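Local coordinates for protein MGS-M5 (Unidentified, PDB 4Q3N) that probably interconverts L-lactate and pyruvate with NAD as cofactor, as a member of the lactate/malate dehydrogenase family, at residues V262-P274 against N295-L309. Sequence-based numbering, arbitrary orientation.
Sequences VYDCEDQVYIGLP and NSQLNNSANILRKNL
With CG set opposite the backbone N (chi1 -176°), Leu298 splays its two methyls against the 262-274 segment: CD1 meets Ile271 CD1 at 3.6 Å, while CD2 lies 3.6 Å from Tyr263 CB and also touches Cys265 SG. Ile271, extended through both torsions, runs on to the backbone and CB of Ala302, and its CG1 rests on Leu305 CD1. The small Ala302 lets the loop come close, its CB 3.6 Å from Cys265 CB. Val269 lays CG1 along the next helical turn, against Arg306 N and Ala302 O. Toward the C-terminal end of the helical segment Arg306, bent at chi2 and chi3, donates a hydrogen bond from NH1 to Gln268 O (2.8 Å), arriving in the carbonyl plane, with the oxygen tilted out of the guanidinium plane. Leu309 CB lies over one guanidinium face, offset toward its rim; NH2 forms salt bridges with Asp310 and the terminal carboxylate of Tyr314. Replacing Arg306 with an alanine would probably leave Gln268 O without this donor and Asp310 and the Tyr314 carboxylate without this guanidinium partner. Toward the N-terminal end Asn295 ND2 donates to the syn lone pair of Asp264 OD1 (3.2 Å), the amide and carboxylate planes 62° apart. One water joins Asp264 N to Asn295 OD1, and another links Glu266 N to Asn303 OD1. Segment 295-309 of helix 292-311 thus runs roughly antiparallel to strand 270-274 (153°) and against the loop leading into it, packing on the middle strand of the three-stranded antiparallel sheet in the alpha/beta C-terminal domain of lactate/malate dehydrogenases.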
ATOM      1  N   VAL A 262       4.828   8.746  36.101  1.00 32.98           N
ATOM      2  CA  VAL A 262       3.559   8.959  35.408  1.00 32.94           C
ATOM      3  C   VAL A 262       2.459   8.161  36.096  1.00 34.07           C
ATOM      4  O   VAL A 262       1.452   8.745  36.489  1.00 34.76           O
ATOM      5  CB  VAL A 262       3.610   8.607  33.921  1.00 31.52           C
ATOM      6  CG1 VAL A 262       2.184   8.720  33.340  1.00 31.40           C
ATOM      7  CG2 VAL A 262       4.561   9.566  33.181  1.00 31.11           C
ATOM      8  N   TYR A 263       2.662   6.851  36.291  1.00 33.40           N
ATOM      9  CA  TYR A 263       1.716   6.048  37.057  1.00 35.22           C
ATOM     10  C   TYR A 263       2.214   5.975  38.508  1.00 39.06           C
ATOM     11  O   TYR A 263       3.393   6.299  38.794  1.00 37.53           O
ATOM     12  CB  TYR A 263       1.549   4.644  36.402  1.00 32.96           C
ATOM     13  CG  TYR A 263       0.722   4.661  35.122  1.00 32.52           C
ATOM     14  CD1 TYR A 263       1.276   5.098  33.906  1.00 30.67           C
ATOM     15  CD2 TYR A 263      -0.625   4.262  35.127  1.00 31.40           C
ATOM     16  CE1 TYR A 263       0.522   5.141  32.735  1.00 30.15           C
ATOM     17  CE2 TYR A 263      -1.393   4.274  33.949  1.00 30.71           C
ATOM     18  CZ  TYR A 263      -0.821   4.734  32.756  1.00 30.78           C
ATOM     19  OH  TYR A 263      -1.568   4.767  31.588  1.00 29.88           O
ATOM     20  N   ASP A 264       1.381   5.595  39.469  1.00 44.57           N
ATOM     21  CA  ASP A 264       1.970   5.689  40.813  1.00 53.37           C
ATOM     22  C   ASP A 264       2.743   4.434  41.244  1.00 51.75           C
ATOM     23  O   ASP A 264       3.188   4.343  42.369  1.00 58.06           O
ATOM     24  CB  ASP A 264       0.924   6.072  41.863  1.00 60.58           C
ATOM     25  CG  ASP A 264      -0.302   5.265  41.761  1.00 66.77           C
ATOM     26  OD1 ASP A 264      -0.167   4.063  41.465  1.00 72.06           O
ATOM     27  OD2 ASP A 264      -1.394   5.833  41.962  1.00 69.32           O
ATOM     28  N   CYS A 265       2.966   3.512  40.328  1.00 47.15           N
ATOM     29  CA  CYS A 265       3.882   2.414  40.589  1.00 44.62           C
ATOM     30  C   CYS A 265       5.335   2.905  40.594  1.00 42.51           C
ATOM     31  O   CYS A 265       5.577   4.084  40.338  1.00 43.31           O
ATOM     32  CB  CYS A 265       3.686   1.326  39.547  1.00 41.25           C
ATOM     33  SG  CYS A 265       4.060   1.864  37.875  1.00 39.55           S
ATOM     34  N   GLU A 266       6.277   1.997  40.879  1.00 41.92           N
ATOM     35  CA  GLU A 266       7.716   2.279  40.851  0.50 42.25           C
ATOM     36  C   GLU A 266       8.086   3.223  39.713  1.00 40.17           C
ATOM     37  O   GLU A 266       7.683   2.998  38.570  1.00 37.99           O
ATOM     38  CB  GLU A 266       8.511   0.968  40.713  0.50 42.11           C
ATOM     39  CG  GLU A 266       9.926   1.027  41.236  0.50 44.47           C
ATOM     40  CD  GLU A 266       9.987   1.012  42.774  0.50 46.86           C
ATOM     41  OE1 GLU A 266       9.827  -0.059  43.400  0.50 48.23           O
ATOM     42  OE2 GLU A 266      10.173   2.089  43.357  0.50 49.99           O
ATOM     43  N   ASP A 267       8.848   4.265  40.023  1.00 40.63           N
ATOM     44  CA  ASP A 267       9.264   5.221  39.008  1.00 41.69           C
ATOM     45  C   ASP A 267      10.394   4.664  38.142  1.00 37.65           C
ATOM     46  O   ASP A 267      10.414   4.864  36.927  1.00 34.21           O
ATOM     47  CB  ASP A 267       9.700   6.521  39.684  1.00 47.77           C
ATOM     48  CG  ASP A 267       8.521   7.326  40.203  1.00 53.04           C
ATOM     49  OD1 ASP A 267       7.366   6.873  40.059  1.00 52.99           O
ATOM     50  OD2 ASP A 267       8.750   8.419  40.750  1.00 59.87           O
ATOM     51  N   GLN A 268      11.332   3.955  38.771  1.00 36.99           N
ATOM     52  CA  GLN A 268      12.524   3.520  38.046  1.00 38.49           C
ATOM     53  C   GLN A 268      12.406   2.080  37.517  1.00 36.11           C
ATOM     54  O   GLN A 268      13.143   1.170  37.934  1.00 35.82           O
ATOM     55  CB  GLN A 268      13.750   3.694  38.943  1.00 43.60           C
ATOM     56  CG  GLN A 268      14.101   5.167  39.131  1.00 48.42           C
ATOM     57  CD  GLN A 268      14.770   5.746  37.884  1.00 51.96           C
ATOM     58  OE1 GLN A 268      14.304   6.735  37.322  1.00 52.68           O
ATOM     59  NE2 GLN A 268      15.892   5.133  37.465  1.00 52.94           N
ATOM     60  N   VAL A 269      11.448   1.889  36.616  1.00 34.79           N
ATOM     61  CA  VAL A 269      11.286   0.674  35.839  1.00 33.31           C
ATOM     62  C   VAL A 269      10.817   1.011  34.462  1.00 32.51           C
ATOM     63  O   VAL A 269      10.085   2.003  34.278  1.00 32.65           O
ATOM     64  CB  VAL A 269      10.243  -0.302  36.409  1.00 34.61           C
ATOM     65  CG1 VAL A 269      10.726  -0.935  37.691  1.00 37.17           C
ATOM     66  CG2 VAL A 269       8.899   0.398  36.634  1.00 35.14           C
ATOM     67  N   TYR A 270      11.216   0.193  33.488  1.00 30.51           N
ATOM     68  CA  TYR A 270      10.596   0.213  32.184  1.00 29.97           C
ATOM     69  C   TYR A 270       9.463  -0.755  32.315  1.00 29.69           C
ATOM     70  O   TYR A 270       9.629  -1.830  32.939  1.00 28.14           O
ATOM     71  CB  TYR A 270      11.563  -0.207  31.086  1.00 29.74           C
ATOM     72  CG  TYR A 270      12.211   0.974  30.371  1.00 29.05           C
ATOM     73  CD1 TYR A 270      13.213   1.730  31.006  1.00 29.22           C
ATOM     74  CD2 TYR A 270      11.824   1.331  29.071  1.00 27.40           C
ATOM     75  CE1 TYR A 270      13.830   2.802  30.355  1.00 29.88           C
ATOM     76  CE2 TYR A 270      12.455   2.402  28.395  1.00 26.58           C
ATOM     77  CZ  TYR A 270      13.436   3.134  29.053  1.00 29.65           C
ATOM     78  OH  TYR A 270      14.049   4.191  28.421  1.00 30.88           O
ATOM     79  N   ILE A 271       8.306  -0.387  31.776  1.00 26.06           N
ATOM     80  CA  ILE A 271       7.120  -1.229  31.915  1.00 26.89           C
ATOM     81  C   ILE A 271       6.120  -0.904  30.795  1.00 27.25           C
ATOM     82  O   ILE A 271       6.179   0.175  30.220  1.00 27.17           O
ATOM     83  CB  ILE A 271       6.504  -1.020  33.340  1.00 30.92           C
ATOM     84  CG1 ILE A 271       5.463  -2.086  33.691  1.00 30.76           C
ATOM     85  CG2 ILE A 271       6.016   0.424  33.499  1.00 29.32           C
ATOM     86  CD1 ILE A 271       5.044  -1.986  35.196  1.00 30.26           C
ATOM     87  N   GLY A 272       5.271  -1.862  30.438  1.00 26.52           N
ATOM     88  CA  GLY A 272       4.378  -1.718  29.285  1.00 25.81           C
ATOM     89  C   GLY A 272       3.244  -0.734  29.599  1.00 26.28           C
ATOM     90  O   GLY A 272       2.399  -0.983  30.480  1.00 27.91           O
ATOM     91  N   LEU A 273       3.273   0.416  28.926  1.00 23.91           N
ATOM     92  CA  LEU A 273       2.270   1.473  29.096  1.00 24.21           C
ATOM     93  C   LEU A 273       1.974   2.078  27.729  1.00 24.57           C
ATOM     94  O   LEU A 273       2.836   2.085  26.856  1.00 25.89           O
ATOM     95  CB  LEU A 273       2.769   2.573  30.067  1.00 24.76           C
ATOM     96  CG  LEU A 273       3.094   2.077  31.492  1.00 27.45           C
ATOM     97  CD1 LEU A 273       3.880   3.186  32.249  1.00 24.52           C
ATOM     98  CD2 LEU A 273       1.796   1.654  32.276  1.00 24.62           C
ATOM     99  N   PRO A 274       0.757   2.614  27.545  1.00 24.74           N
ATOM    100  CA  PRO A 274       0.471   3.278  26.265  1.00 23.42           C
ATOM    101  C   PRO A 274       1.307   4.566  26.144  1.00 23.62           C
ATOM    102  O   PRO A 274       1.405   5.344  27.082  1.00 24.39           O
ATOM    103  CB  PRO A 274      -1.030   3.580  26.344  1.00 23.82           C
ATOM    104  CG  PRO A 274      -1.332   3.703  27.818  1.00 23.72           C
ATOM    105  CD  PRO A 274      -0.339   2.753  28.526  1.00 24.96           C
ATOM    106  N   ASN A 295      -4.749  -0.873  39.164  1.00 31.53           N
ATOM    107  CA  ASN A 295      -3.660  -0.124  39.754  1.00 36.34           C
ATOM    108  C   ASN A 295      -2.800  -1.044  40.629  1.00 37.57           C
ATOM    109  O   ASN A 295      -1.564  -0.979  40.633  1.00 37.31           O
ATOM    110  CB  ASN A 295      -4.194   1.047  40.581  1.00 41.19           C
ATOM    111  CG  ASN A 295      -3.211   2.205  40.635  1.00 44.86           C
ATOM    112  OD1 ASN A 295      -2.533   2.506  39.655  1.00 44.38           O
ATOM    113  ND2 ASN A 295      -3.109   2.837  41.784  1.00 48.00           N
ATOM    114  N   SER A 296      -3.486  -1.890  41.380  1.00 38.33           N
ATOM    115  CA  SER A 296      -2.819  -2.912  42.171  1.00 43.14           C
ATOM    116  C   SER A 296      -1.998  -3.845  41.270  1.00 38.67           C
ATOM    117  O   SER A 296      -0.847  -4.203  41.589  1.00 37.51           O
ATOM    118  CB  SER A 296      -3.845  -3.693  42.973  1.00 48.79           C
ATOM    119  OG  SER A 296      -3.205  -4.695  43.718  1.00 56.40           O
ATOM    120  N   GLN A 297      -2.579  -4.252  40.152  1.00 35.20           N
ATOM    121  CA  GLN A 297      -1.877  -5.170  39.263  1.00 34.57           C
ATOM    122  C   GLN A 297      -0.665  -4.476  38.649  1.00 33.32           C
ATOM    123  O   GLN A 297       0.371  -5.106  38.445  1.00 33.06           O
ATOM    124  CB  GLN A 297      -2.810  -5.712  38.172  1.00 34.17           C
ATOM    125  CG  GLN A 297      -3.945  -6.650  38.690  1.00 32.97           C
ATOM    126  CD  GLN A 297      -4.870  -7.020  37.547  1.00 32.62           C
ATOM    127  OE1 GLN A 297      -5.497  -6.148  36.923  1.00 30.92           O
ATOM    128  NE2 GLN A 297      -4.876  -8.286  37.190  1.00 32.21           N
ATOM    129  N   LEU A 298      -0.776  -3.179  38.347  1.00 30.71           N
ATOM    130  CA  LEU A 298       0.363  -2.452  37.769  1.00 29.93           C
ATOM    131  C   LEU A 298       1.496  -2.343  38.818  1.00 32.39           C
ATOM    132  O   LEU A 298       2.688  -2.590  38.529  1.00 32.47           O
ATOM    133  CB  LEU A 298      -0.082  -1.051  37.255  1.00 30.54           C
ATOM    134  CG  LEU A 298       1.076  -0.320  36.557  1.00 31.15           C
ATOM    135  CD1 LEU A 298       1.517  -1.064  35.300  1.00 28.98           C
ATOM    136  CD2 LEU A 298       0.749   1.174  36.267  1.00 31.92           C
ATOM    137  N   ASN A 299       1.119  -2.020  40.046  1.00 33.10           N
ATOM    138  CA  ASN A 299       2.078  -1.991  41.156  1.00 35.47           C
ATOM    139  C   ASN A 299       2.790  -3.353  41.324  1.00 37.59           C
ATOM    140  O   ASN A 299       4.005  -3.419  41.487  1.00 37.64           O
ATOM    141  CB  ASN A 299       1.388  -1.600  42.473  1.00 36.74           C
ATOM    142  CG  ASN A 299       0.944  -0.103  42.525  1.00 61.80           C
ATOM    143  OD1 ASN A 299       1.470   0.758  41.838  1.00 61.11           O
ATOM    144  ND2 ASN A 299      -0.032   0.178  43.368  1.00 62.85           N
ATOM    145  N   ASN A 300       2.036  -4.438  41.244  1.00 38.10           N
ATOM    146  CA  ASN A 300       2.615  -5.757  41.415  1.00 38.44           C
ATOM    147  C   ASN A 300       3.652  -5.998  40.314  1.00 37.75           C
ATOM    148  O   ASN A 300       4.764  -6.444  40.553  1.00 37.47           O
ATOM    149  CB  ASN A 300       1.530  -6.829  41.372  1.00 39.70           C
ATOM    150  CG  ASN A 300       2.101  -8.244  41.266  1.00 41.80           C
ATOM    151  OD1 ASN A 300       2.851  -8.680  42.134  1.00 43.93           O
ATOM    152  ND2 ASN A 300       1.740  -8.963  40.193  1.00 40.51           N
ATOM    153  N   SER A 301       3.264  -5.673  39.098  1.00 35.87           N
ATOM    154  CA  SER A 301       4.078  -5.889  37.933  1.00 35.48           C
ATOM    155  C   SER A 301       5.368  -5.039  38.034  1.00 35.67           C
ATOM    156  O   SER A 301       6.472  -5.503  37.760  1.00 35.88           O
ATOM    157  CB  SER A 301       3.232  -5.521  36.708  1.00 34.65           C
ATOM    158  OG  SER A 301       3.619  -6.237  35.601  1.00 35.13           O
ATOM    159  N   ALA A 302       5.213  -3.781  38.432  1.00 33.21           N
ATOM    160  CA  ALA A 302       6.365  -2.894  38.584  1.00 33.79           C
ATOM    161  C   ALA A 302       7.291  -3.371  39.708  1.00 35.81           C
ATOM    162  O   ALA A 302       8.521  -3.251  39.623  1.00 36.54           O
ATOM    163  CB  ALA A 302       5.910  -1.469  38.858  1.00 33.66           C
ATOM    164  N   ASN A 303       6.705  -3.879  40.780  1.00 36.65           N
ATOM    165  CA  ASN A 303       7.525  -4.356  41.905  1.00 39.92           C
ATOM    166  C   ASN A 303       8.385  -5.542  41.496  1.00 39.45           C
ATOM    167  O   ASN A 303       9.544  -5.663  41.890  1.00 39.61           O
ATOM    168  CB  ASN A 303       6.636  -4.699  43.084  1.00 41.97           C
ATOM    169  CG  ASN A 303       6.096  -3.444  43.760  1.00 45.23           C
ATOM    170  OD1 ASN A 303       6.657  -2.356  43.589  1.00 45.76           O
ATOM    171  ND2 ASN A 303       5.012  -3.579  44.509  1.00 45.92           N
ATOM    172  N   ILE A 304       7.815  -6.380  40.648  1.00 37.70           N
ATOM    173  CA  ILE A 304       8.478  -7.581  40.153  1.00 39.19           C
ATOM    174  C   ILE A 304       9.692  -7.200  39.302  1.00 36.78           C
ATOM    175  O   ILE A 304      10.774  -7.743  39.469  1.00 36.09           O
ATOM    176  CB  ILE A 304       7.468  -8.449  39.331  1.00 39.80           C
ATOM    177  CG1 ILE A 304       6.510  -9.158  40.308  1.00 41.44           C
ATOM    178  CG2 ILE A 304       8.206  -9.496  38.467  1.00 38.81           C
ATOM    179  CD1 ILE A 304       5.336  -9.885  39.624  1.00 40.93           C
ATOM    180  N   LEU A 305       9.512  -6.230  38.411  1.00 33.75           N
ATOM    181  CA  LEU A 305      10.594  -5.756  37.562  1.00 32.84           C
ATOM    182  C   LEU A 305      11.639  -5.013  38.357  1.00 34.14           C
ATOM    183  O   LEU A 305      12.863  -5.181  38.144  1.00 36.20           O
ATOM    184  CB  LEU A 305      10.036  -4.857  36.443  1.00 31.89           C
ATOM    185  CG  LEU A 305       9.072  -5.536  35.461  1.00 32.26           C
ATOM    186  CD1 LEU A 305       8.286  -4.491  34.607  1.00 26.84           C
ATOM    187  CD2 LEU A 305       9.853  -6.499  34.545  1.00 31.50           C
ATOM    188  N   ARG A 306      11.195  -4.225  39.322  1.00 33.46           N
ATOM    189  CA  ARG A 306      12.166  -3.519  40.144  1.00 33.84           C
ATOM    190  C   ARG A 306      13.020  -4.537  40.945  1.00 40.14           C
ATOM    191  O   ARG A 306      14.234  -4.345  41.143  1.00 40.44           O
ATOM    192  CB  ARG A 306      11.473  -2.519  41.082  1.00 35.40           C
ATOM    193  CG  ARG A 306      12.437  -1.534  41.733  1.00 38.88           C
ATOM    194  CD  ARG A 306      13.244  -0.803  40.644  1.00 38.98           C
ATOM    195  NE  ARG A 306      14.639  -1.200  40.709  1.00 41.28           N
ATOM    196  CZ  ARG A 306      15.655  -0.557  40.140  1.00 42.95           C
ATOM    197  NH1 ARG A 306      15.444   0.543  39.409  1.00 41.46           N
ATOM    198  NH2 ARG A 306      16.897  -1.008  40.331  1.00 43.56           N
ATOM    199  N   LYS A 307      12.406  -5.625  41.391  1.00 39.88           N
ATOM    200  CA  LYS A 307      13.180  -6.627  42.161  1.00 41.90           C
ATOM    201  C   LYS A 307      14.210  -7.320  41.246  1.00 42.13           C
ATOM    202  O   LYS A 307      15.362  -7.572  41.651  1.00 45.69           O
ATOM    203  CB  LYS A 307      12.237  -7.663  42.790  1.00 42.17           C
ATOM    204  CG  LYS A 307      12.938  -8.809  43.568  1.00 54.10           C
ATOM    205  CD  LYS A 307      13.754  -8.258  44.732  1.00 57.53           C
ATOM    206  CE  LYS A 307      14.121  -9.363  45.715  1.00 61.95           C
ATOM    207  NZ  LYS A 307      14.733 -10.534  45.006  1.00 64.21           N
ATOM    208  N   ASN A 308      13.767  -7.655  40.028  1.00 41.74           N
ATOM    209  CA  ASN A 308      14.657  -8.177  38.997  1.00 41.88           C
ATOM    210  C   ASN A 308      15.855  -7.241  38.804  1.00 41.35           C
ATOM    211  O   ASN A 308      16.989  -7.666  38.884  1.00 41.04           O
ATOM    212  CB  ASN A 308      13.923  -8.348  37.660  1.00 42.36           C
ATOM    213  CG  ASN A 308      12.959  -9.534  37.639  1.00 43.42           C
ATOM    214  OD1 ASN A 308      13.039 -10.451  38.454  1.00 46.48           O
ATOM    215  ND2 ASN A 308      12.029  -9.502  36.704  1.00 42.84           N
ATOM    216  N   LEU A 309      15.597  -5.952  38.581  1.00 40.46           N
ATOM    217  CA  LEU A 309      16.665  -4.967  38.373  1.00 40.36           C
ATOM    218  C   LEU A 309      17.580  -4.846  39.586  1.00 41.68           C
ATOM    219  O   LEU A 309      18.791  -4.774  39.423  1.00 41.63           O
ATOM    220  CB  LEU A 309      16.081  -3.573  37.998  1.00 37.29           C
ATOM    221  CG  LEU A 309      15.440  -3.445  36.612  1.00 36.40           C
ATOM    222  CD1 LEU A 309      14.646  -2.109  36.418  1.00 32.76           C
ATOM    223  CD2 LEU A 309      16.446  -3.638  35.459  1.00 35.22           C
TER
HETATM  224  O   HOH W   1      -1.447   4.946  38.742  1.00 44.57           O
HETATM  225  O   HOH W   2       5.260  -0.271  42.247  1.00 36.94           O